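Local coordinates for protein tRNA (Adenine(22)-N(1))-methyltransferase (Mycoplasma capricolum subsp. capricolum, PDB 6QE6) that probably methylates N1 of adenine 22 in tRNA, and here holds S-adenosyl-L-homocysteine, the spent form of its methyl donor, at residues Q118-I123 / K143-W148. Numbering follows the deposited sequence.
Sequences QTILEI and KNLRLW
Leu121 reaches across to Trp148 because its CG stands anti to the backbone N (chi1 179°); the same torsion in Trp148 puts its CB–CG–CD1 corner alongside Leu121 CD1. The two side chains run past each other in opposite directions, and CD1 of Leu121 meets that corner obliquely, 4.0 Å from Trp148 CD1 and as close to its CB. The other methyl, Leu121 CD2, lies 3.9 Å from ND2 of Asn144 and near its CB. Leu145 enters between the helices with both methyls: its CD2 sits 3.9 Å from Leu121 CB, while its CD1 meets CG2 of Ile120 at 3.7 Å, the two side chains crossing at about a right angle. Asn144 OD1 accepts a weak, bent bond from Leu145 N, 3.0 Å at 121°, and ND2 comes 3.9 Å from Gln118 N, a contact and not a hydrogen bond. The axes run nearly parallel, 24° apart and 9.6 Å at closest approach, as expected of successive helices on one face of a Rossmann-like methyltransferase sheet. Ile120 and Leu145 both pack on Ile136 of strand 133-138, which links the two helices in sequence; Ile120 also touches strand 109-115, and Ile123 on the same helix contacts S-adenosyl-L-homocysteine.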
ATOM      1  N   GLN A 118      -4.539   3.016  -8.354  1.00 34.49           N
ATOM      2  CA  GLN A 118      -5.058   4.237  -8.956  1.00 34.65           C
ATOM      3  C   GLN A 118      -5.673   5.143  -7.897  1.00 35.52           C
ATOM      4  O   GLN A 118      -5.291   6.314  -7.767  1.00 34.23           O
ATOM      5  CB  GLN A 118      -6.081   3.877 -10.025  1.00 39.14           C
ATOM      6  CG  GLN A 118      -6.059   4.735 -11.263  1.00 48.87           C
ATOM      7  CD  GLN A 118      -6.503   3.949 -12.483  1.00 57.08           C
ATOM      8  OE1 GLN A 118      -5.673   3.497 -13.279  1.00 61.25           O
ATOM      9  NE2 GLN A 118      -7.816   3.742 -12.611  1.00 48.65           N
ATOM     10  N   THR A 119      -6.600   4.597  -7.095  1.00 33.54           N
ATOM     11  CA  THR A 119      -7.189   5.351  -5.985  1.00 34.19           C
ATOM     12  C   THR A 119      -6.120   5.870  -5.033  1.00 34.08           C
ATOM     13  O   THR A 119      -6.196   7.011  -4.562  1.00 34.02           O
ATOM     14  CB  THR A 119      -8.169   4.466  -5.211  1.00 34.91           C
ATOM     15  OG1 THR A 119      -9.041   3.800  -6.127  1.00 33.82           O
ATOM     16  CG2 THR A 119      -8.997   5.301  -4.217  1.00 35.09           C
ATOM     17  N   ILE A 120      -5.126   5.032  -4.728  1.00 32.64           N
ATOM     18  CA  ILE A 120      -4.106   5.388  -3.755  1.00 29.91           C
ATOM     19  C   ILE A 120      -3.248   6.528  -4.280  1.00 32.37           C
ATOM     20  O   ILE A 120      -2.965   7.495  -3.564  1.00 32.89           O
ATOM     21  CB  ILE A 120      -3.259   4.154  -3.404  1.00 28.31           C
ATOM     22  CG1 ILE A 120      -4.072   3.177  -2.549  1.00 29.10           C
ATOM     23  CG2 ILE A 120      -2.019   4.587  -2.661  1.00 29.53           C
ATOM     24  CD1 ILE A 120      -3.456   1.823  -2.455  1.00 29.12           C
ATOM     25  N   LEU A 121      -2.827   6.437  -5.546  1.00 32.61           N
ATOM     26  CA  LEU A 121      -2.026   7.501  -6.131  1.00 30.59           C
ATOM     27  C   LEU A 121      -2.763   8.834  -6.079  1.00 34.26           C
ATOM     28  O   LEU A 121      -2.160   9.866  -5.772  1.00 41.24           O
ATOM     29  CB  LEU A 121      -1.648   7.138  -7.566  1.00 28.92           C
ATOM     30  CG  LEU A 121      -0.824   8.145  -8.379  1.00 31.55           C
ATOM     31  CD1 LEU A 121       0.555   8.330  -7.779  1.00 29.05           C
ATOM     32  CD2 LEU A 121      -0.708   7.687  -9.834  1.00 32.91           C
ATOM     33  N   GLU A 122      -4.071   8.831  -6.354  1.00 30.37           N
ATOM     34  CA  GLU A 122      -4.842  10.071  -6.293  1.00 35.84           C
ATOM     35  C   GLU A 122      -4.881  10.637  -4.874  1.00 38.06           C
ATOM     36  O   GLU A 122      -4.751  11.849  -4.676  1.00 31.99           O
ATOM     37  CB  GLU A 122      -6.262   9.833  -6.818  1.00 37.07           C
ATOM     38  CG  GLU A 122      -7.307  10.884  -6.358  1.00 46.87           C
ATOM     39  CD  GLU A 122      -8.191  10.418  -5.152  1.00 63.41           C
ATOM     40  OE1 GLU A 122      -8.499   9.185  -5.047  1.00 55.72           O
ATOM     41  OE2 GLU A 122      -8.590  11.296  -4.324  1.00 52.28           O
ATOM     42  N   ILE A 123      -5.078   9.777  -3.873  1.00 37.41           N
ATOM     43  CA  ILE A 123      -4.982  10.222  -2.485  1.00 32.85           C
ATOM     44  C   ILE A 123      -3.621  10.854  -2.210  1.00 35.98           C
ATOM     45  O   ILE A 123      -3.520  11.866  -1.496  1.00 32.79           O
ATOM     46  CB  ILE A 123      -5.263   9.045  -1.539  1.00 31.83           C
ATOM     47  CG1 ILE A 123      -6.723   8.601  -1.705  1.00 30.72           C
ATOM     48  CG2 ILE A 123      -4.896   9.406  -0.077  1.00 27.56           C
ATOM     49  CD1 ILE A 123      -7.129   7.488  -0.770  1.00 32.04           C
ATOM     50  N   LYS A 143       3.271  -0.221  -9.642  1.00 32.74           N
ATOM     51  CA  LYS A 143       4.295   0.463 -10.432  1.00 34.43           C
ATOM     52  C   LYS A 143       4.133   1.987 -10.368  1.00 30.79           C
ATOM     53  O   LYS A 143       5.120   2.721 -10.309  1.00 29.86           O
ATOM     54  CB  LYS A 143       4.254  -0.037 -11.880  1.00 30.45           C
ATOM     55  CG  LYS A 143       4.630   1.015 -12.907  1.00 40.55           C
ATOM     56  CD  LYS A 143       5.661   0.508 -13.906  1.00 49.06           C
ATOM     57  CE  LYS A 143       5.920   1.538 -15.001  1.00 44.42           C
ATOM     58  NZ  LYS A 143       6.517   0.903 -16.199  1.00 45.36           N
ATOM     59  N   ASN A 144       2.897   2.475 -10.359  1.00 31.44           N
ATOM     60  CA  ASN A 144       2.678   3.912 -10.295  1.00 25.78           C
ATOM     61  C   ASN A 144       3.016   4.471  -8.913  1.00 27.89           C
ATOM     62  O   ASN A 144       3.407   5.630  -8.808  1.00 30.89           O
ATOM     63  CB  ASN A 144       1.227   4.236 -10.697  1.00 29.21           C
ATOM     64  CG  ASN A 144       0.163   3.400  -9.884  1.00 45.57           C
ATOM     65  OD1 ASN A 144       0.509   2.398  -9.222  1.00 38.01           O
ATOM     66  ND2 ASN A 144      -1.126   3.813  -9.956  1.00 36.10           N
ATOM     67  N   LEU A 145       2.894   3.672  -7.847  1.00 27.17           N
ATOM     68  CA  LEU A 145       3.312   4.134  -6.526  1.00 29.91           C
ATOM     69  C   LEU A 145       4.833   4.155  -6.376  1.00 32.95           C
ATOM     70  O   LEU A 145       5.367   4.999  -5.646  1.00 30.74           O
ATOM     71  CB  LEU A 145       2.698   3.262  -5.420  1.00 25.62           C
ATOM     72  CG  LEU A 145       1.175   3.101  -5.441  1.00 24.05           C
ATOM     73  CD1 LEU A 145       0.629   2.426  -4.171  1.00 21.56           C
ATOM     74  CD2 LEU A 145       0.522   4.465  -5.677  1.00 28.73           C
ATOM     75  N   ARG A 146       5.544   3.237  -7.042  1.00 29.16           N
ATOM     76  CA  ARG A 146       6.997   3.259  -6.974  1.00 29.13           C
ATOM     77  C   ARG A 146       7.555   4.436  -7.774  1.00 31.50           C
ATOM     78  O   ARG A 146       8.510   5.093  -7.343  1.00 28.09           O
ATOM     79  CB  ARG A 146       7.559   1.918  -7.461  1.00 31.32           C
ATOM     80  CG  ARG A 146       7.394   0.782  -6.432  1.00 36.56           C
ATOM     81  CD  ARG A 146       8.139  -0.517  -6.789  1.00 30.29           C
ATOM     82  NE  ARG A 146       7.463  -1.147  -7.898  1.00 38.19           N
ATOM     83  CZ  ARG A 146       6.740  -2.261  -7.833  1.00 34.98           C
ATOM     84  NH1 ARG A 146       6.607  -2.946  -6.704  1.00 30.87           N
ATOM     85  NH2 ARG A 146       6.163  -2.693  -8.937  1.00 34.38           N
ATOM     86  N   LEU A 147       6.949   4.725  -8.928  1.00 30.71           N
ATOM     87  CA  LEU A 147       7.319   5.896  -9.715  1.00 28.06           C
ATOM     88  C   LEU A 147       7.130   7.168  -8.907  1.00 29.99           C
ATOM     89  O   LEU A 147       7.971   8.074  -8.937  1.00 29.10           O
ATOM     90  CB  LEU A 147       6.456   5.944 -10.975  1.00 31.42           C
ATOM     91  CG  LEU A 147       6.983   6.460 -12.315  1.00 41.99           C
ATOM     92  CD1 LEU A 147       8.485   6.220 -12.477  1.00 37.97           C
ATOM     93  CD2 LEU A 147       6.208   5.752 -13.433  1.00 45.13           C
ATOM     94  N   TRP A 148       6.012   7.250  -8.193  1.00 28.03           N
ATOM     95  CA  TRP A 148       5.757   8.367  -7.307  1.00 29.50           C
ATOM     96  C   TRP A 148       6.867   8.511  -6.272  1.00 31.13           C
ATOM     97  O   TRP A 148       7.443   9.595  -6.116  1.00 28.63           O
ATOM     98  CB  TRP A 148       4.404   8.177  -6.635  1.00 29.91           C
ATOM     99  CG  TRP A 148       4.040   9.307  -5.762  1.00 32.08           C
ATOM    100  CD1 TRP A 148       3.506  10.501  -6.149  1.00 28.45           C
ATOM    101  CD2 TRP A 148       4.184   9.370  -4.338  1.00 31.74           C
ATOM    102  NE1 TRP A 148       3.306  11.305  -5.050  1.00 33.53           N
ATOM    103  CE2 TRP A 148       3.716  10.636  -3.926  1.00 33.06           C
ATOM    104  CE3 TRP A 148       4.663   8.482  -3.372  1.00 29.46           C
ATOM    105  CZ2 TRP A 148       3.693  11.029  -2.578  1.00 31.00           C
ATOM    106  CZ3 TRP A 148       4.649   8.878  -2.037  1.00 32.61           C
ATOM    107  CH2 TRP A 148       4.167  10.146  -1.656  1.00 31.05           C
TER